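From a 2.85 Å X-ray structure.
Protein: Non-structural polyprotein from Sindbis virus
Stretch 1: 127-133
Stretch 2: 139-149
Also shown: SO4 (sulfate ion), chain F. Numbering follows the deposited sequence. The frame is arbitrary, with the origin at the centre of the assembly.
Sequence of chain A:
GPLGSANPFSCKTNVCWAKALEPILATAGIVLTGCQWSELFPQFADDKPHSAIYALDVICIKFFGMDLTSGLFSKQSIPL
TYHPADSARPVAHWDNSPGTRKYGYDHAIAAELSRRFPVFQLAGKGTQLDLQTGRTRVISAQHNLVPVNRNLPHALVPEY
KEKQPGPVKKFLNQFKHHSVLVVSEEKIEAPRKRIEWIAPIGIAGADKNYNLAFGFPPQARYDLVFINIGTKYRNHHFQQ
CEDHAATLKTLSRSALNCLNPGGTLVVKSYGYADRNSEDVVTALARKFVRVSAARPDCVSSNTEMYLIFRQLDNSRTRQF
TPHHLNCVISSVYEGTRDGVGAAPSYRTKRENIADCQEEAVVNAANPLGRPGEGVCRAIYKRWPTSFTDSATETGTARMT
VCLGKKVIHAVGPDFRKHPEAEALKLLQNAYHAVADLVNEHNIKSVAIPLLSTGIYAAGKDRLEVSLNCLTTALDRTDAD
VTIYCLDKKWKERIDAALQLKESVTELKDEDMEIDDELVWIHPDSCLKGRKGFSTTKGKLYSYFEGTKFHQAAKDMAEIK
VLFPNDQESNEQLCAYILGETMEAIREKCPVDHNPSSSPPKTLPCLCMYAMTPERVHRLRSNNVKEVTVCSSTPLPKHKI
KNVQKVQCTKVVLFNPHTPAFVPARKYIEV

Stretch 1 127-133: TQLDLQT
Stretch 2, residues 139-149: ISAQHNLVPVN

Two short segments of one chain, 127-133 and 139-149, meet through a small interface that buries 377 Å² in total and is held mainly by two side-chain amides, one from each segment. The first segment passes through a short extended portion at Gln128 and Leu129 (phi/psi -80/128 and -91/134), continues through Asp130 (-99/109), and then turns into helical phi/psi values at Leu131 to Thr133 without the regular bonds of a helix. The second has no regular helix or strand. It leaves Ile139 (-49/132), forms a type I beta turn from Ser140 to His143, and passes through Asn144 in a left-handed conformation (48/52) before running on to Val148 (-80/-17). In register, the CA atoms of Gln128 and Ile139 lie 5.0 Å apart, whereas those of Leu131 and Val148 are 8.7 Å apart.

Gln128 contributes most to the contact, with 119 Å² covered by the other segment. Its CA-to-CB bond points toward the second segment, and the extended side chain (chi1 -177°, t; chi2 174°, t; chi3 40°) delivers its amide to the backbone of Ser140. There it acts in both senses: Gln128 NE2 donates to Ser140 O at 3.2 Å (144°), while Gln128 OE1 accepts a weak hydrogen bond from Ser140 N, also at 3.2 Å (131°). A glutamine suits this place because one planar amide can satisfy both the N and the O of a single residue. Both ends of the amide have further hydrogen-bonding partners outside this pairing. The aliphatic part of Ile139 (chi1 t, chi2 p) borders the same group, its CD1 lying 4.0 Å from Gln128 NE2.

The beta turn is supported from within by Ser140 (chi1 168°, t), whose OG accepts a hydrogen bond from Gln142 N at 3.1 Å. Beyond the turn, Asn144 also points toward the first segment and, with chi1 -79° (m) and chi2 0°, places its amide beside the backbone of Leu129. Asn144 ND2 donates to Leu129 O at 2.9 Å (152°), the shortest hydrogen bond between the segments. The same ND2 has another partner elsewhere in the structure. Leu129 itself directs its CA-to-CB bond away, so its link to Asn144 is made by the backbone carbonyl.

Farther along, the contact becomes apolar. Leu131 (chi1 -63°, m; chi2 -174°, t) and Val148 (chi1 72°, p) are both buried and point toward each other's segment, bringing Leu131 CD1 to 3.8 Å from Val148 CG1. Their branched hydrocarbon side chains pack here without requiring polar partners.

Asp130 stabilises the following bend: its OD1 accepts from Gln132 N at 3.2 Å and, weakly, from Thr133 N at 3.3 Å, while Thr133 OG1 donates a weak bond to Asp130 OD2 at 2.9 Å. At the far end of the second segment, Asn149 (chi1 67°, p) turns to a sulfate ion, probably from the crystallisation liquor, with Asn149 ND2 donating to its O4 at 2.8 Å and weakly to its O3 at 3.3 Å.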

# COMPACT_ATOMS: atom_id res chain seq x y z
N THR A 127 0.64 28.02 17.54
CA THR A 127 0.18 28.64 16.31
C THR A 127 0.35 27.64 15.18
O THR A 127 1.19 26.75 15.25
CB THR A 127 0.96 29.93 15.97
OG1 THR A 127 2.38 29.69 16.06
CG2 THR A 127 0.56 31.06 16.90
N GLN A 128 -0.49 27.78 14.16
CA GLN A 128 -0.37 26.98 12.95
C GLN A 128 0.73 27.54 12.05
O GLN A 128 0.74 28.73 11.73
CB GLN A 128 -1.71 26.97 12.22
CG GLN A 128 -1.74 26.10 10.99
CD GLN A 128 -3.13 26.02 10.40
OE1 GLN A 128 -3.85 27.01 10.36
NE2 GLN A 128 -3.52 24.84 9.94
N LEU A 129 1.64 26.68 11.64
CA LEU A 129 2.75 27.10 10.79
C LEU A 129 2.41 26.97 9.31
O LEU A 129 1.84 25.97 8.88
CB LEU A 129 3.98 26.24 11.08
CG LEU A 129 4.87 26.68 12.25
CD1 LEU A 129 4.05 27.33 13.34
CD2 LEU A 129 5.65 25.49 12.79
N ASP A 130 2.73 28.01 8.54
CA ASP A 130 2.72 27.90 7.09
C ASP A 130 4.18 27.68 6.68
O ASP A 130 4.98 28.61 6.77
CB ASP A 130 2.18 29.17 6.44
CG ASP A 130 1.93 29.02 4.95
OD1 ASP A 130 2.60 28.19 4.30
OD2 ASP A 130 1.06 29.74 4.41
N LEU A 131 4.52 26.48 6.23
CA LEU A 131 5.92 26.15 5.95
C LEU A 131 6.48 26.86 4.72
O LEU A 131 7.70 27.04 4.59
CB LEU A 131 6.09 24.65 5.77
CG LEU A 131 5.78 23.77 6.98
CD1 LEU A 131 6.15 22.32 6.67
CD2 LEU A 131 6.49 24.26 8.23
N GLN A 132 5.59 27.27 3.82
CA GLN A 132 5.98 27.84 2.54
C GLN A 132 6.11 29.35 2.64
O GLN A 132 7.18 29.90 2.37
CB GLN A 132 5.01 27.42 1.44
CG GLN A 132 5.01 25.92 1.20
CD GLN A 132 4.14 25.15 2.19
OE1 GLN A 132 3.52 25.73 3.08
NE2 GLN A 132 4.14 23.82 2.06
N THR A 133 5.02 30.03 3.00
CA THR A 133 5.04 31.48 3.14
C THR A 133 5.80 31.93 4.39
O THR A 133 6.34 33.04 4.44
CB THR A 133 3.62 32.07 3.23
OG1 THR A 133 3.08 31.86 4.55
CG2 THR A 133 2.69 31.45 2.17
N ILE A 139 -4.94 28.14 14.83
CA ILE A 139 -5.20 26.86 14.19
C ILE A 139 -6.51 26.90 13.41
O ILE A 139 -7.53 27.38 13.91
CB ILE A 139 -5.21 25.73 15.25
CG1 ILE A 139 -5.52 24.37 14.62
CG2 ILE A 139 -6.24 26.02 16.33
CD1 ILE A 139 -4.47 23.90 13.66
N SER A 140 -6.46 26.42 12.18
CA SER A 140 -7.62 26.43 11.29
C SER A 140 -7.71 25.14 10.49
O SER A 140 -6.71 24.63 10.00
CB SER A 140 -7.54 27.60 10.31
OG SER A 140 -8.51 27.45 9.28
N ALA A 141 -8.92 24.61 10.37
CA ALA A 141 -9.12 23.37 9.63
C ALA A 141 -8.99 23.58 8.12
O ALA A 141 -8.94 22.62 7.36
CB ALA A 141 -10.48 22.78 9.97
N GLN A 142 -8.92 24.84 7.69
CA GLN A 142 -8.93 25.16 6.27
C GLN A 142 -7.54 25.33 5.67
O GLN A 142 -7.41 25.65 4.49
CB GLN A 142 -9.76 26.42 6.04
CG GLN A 142 -11.21 26.22 6.38
CD GLN A 142 -12.01 27.49 6.32
OE1 GLN A 142 -12.12 28.11 5.26
NE2 GLN A 142 -12.59 27.88 7.44
N HIS A 143 -6.51 25.09 6.48
CA HIS A 143 -5.13 25.28 6.05
C HIS A 143 -4.27 24.07 6.38
O HIS A 143 -4.69 23.19 7.13
CB HIS A 143 -4.57 26.53 6.72
CG HIS A 143 -5.23 27.79 6.27
ND1 HIS A 143 -4.62 28.69 5.42
CD2 HIS A 143 -6.46 28.29 6.52
CE1 HIS A 143 -5.44 29.69 5.18
NE2 HIS A 143 -6.57 29.47 5.84
N ASN A 144 -3.07 24.02 5.80
CA ASN A 144 -2.23 22.83 5.89
C ASN A 144 -3.04 21.57 5.56
O ASN A 144 -3.05 20.60 6.32
CB ASN A 144 -1.59 22.72 7.28
CG ASN A 144 -0.40 23.65 7.44
OD1 ASN A 144 -0.04 24.38 6.53
ND2 ASN A 144 0.22 23.62 8.62
N LEU A 145 -3.71 21.62 4.41
CA LEU A 145 -4.60 20.55 3.95
C LEU A 145 -3.84 19.31 3.47
O LEU A 145 -4.36 18.19 3.55
CB LEU A 145 -5.54 21.08 2.86
CG LEU A 145 -6.45 22.25 3.29
CD1 LEU A 145 -7.27 22.78 2.15
CD2 LEU A 145 -7.37 21.84 4.41
N VAL A 146 -2.63 19.48 2.95
CA VAL A 146 -1.83 18.33 2.56
C VAL A 146 -0.50 18.37 3.31
O VAL A 146 0.15 19.42 3.38
CB VAL A 146 -1.55 18.33 1.04
CG1 VAL A 146 -0.85 17.05 0.63
CG2 VAL A 146 -2.83 18.49 0.25
N PRO A 147 -0.08 17.22 3.85
CA PRO A 147 1.22 17.17 4.52
C PRO A 147 2.33 17.23 3.48
O PRO A 147 2.30 16.46 2.53
CB PRO A 147 1.19 15.80 5.21
CG PRO A 147 0.34 14.98 4.31
CD PRO A 147 -0.72 15.90 3.77
N VAL A 148 3.33 18.08 3.68
CA VAL A 148 4.31 18.32 2.62
C VAL A 148 5.35 17.21 2.55
O VAL A 148 6.04 17.05 1.54
CB VAL A 148 5.01 19.69 2.79
CG1 VAL A 148 5.99 19.65 3.96
CG2 VAL A 148 5.73 20.06 1.52
N ASN A 149 5.46 16.42 3.62
CA ASN A 149 6.51 15.42 3.71
C ASN A 149 6.10 14.05 3.19
O ASN A 149 6.90 13.11 3.22
CB ASN A 149 6.97 15.27 5.16
CG ASN A 149 5.90 14.68 6.04
OD1 ASN A 149 4.75 15.12 6.02
ND2 ASN A 149 6.26 13.66 6.81
S SO4 F . 9.73 12.71 6.19
O1 SO4 F . 10.58 12.80 5.01
O2 SO4 F . 10.36 11.84 7.19
O3 SO4 F . 9.56 14.05 6.77
O4 SO4 F . 8.44 12.15 5.81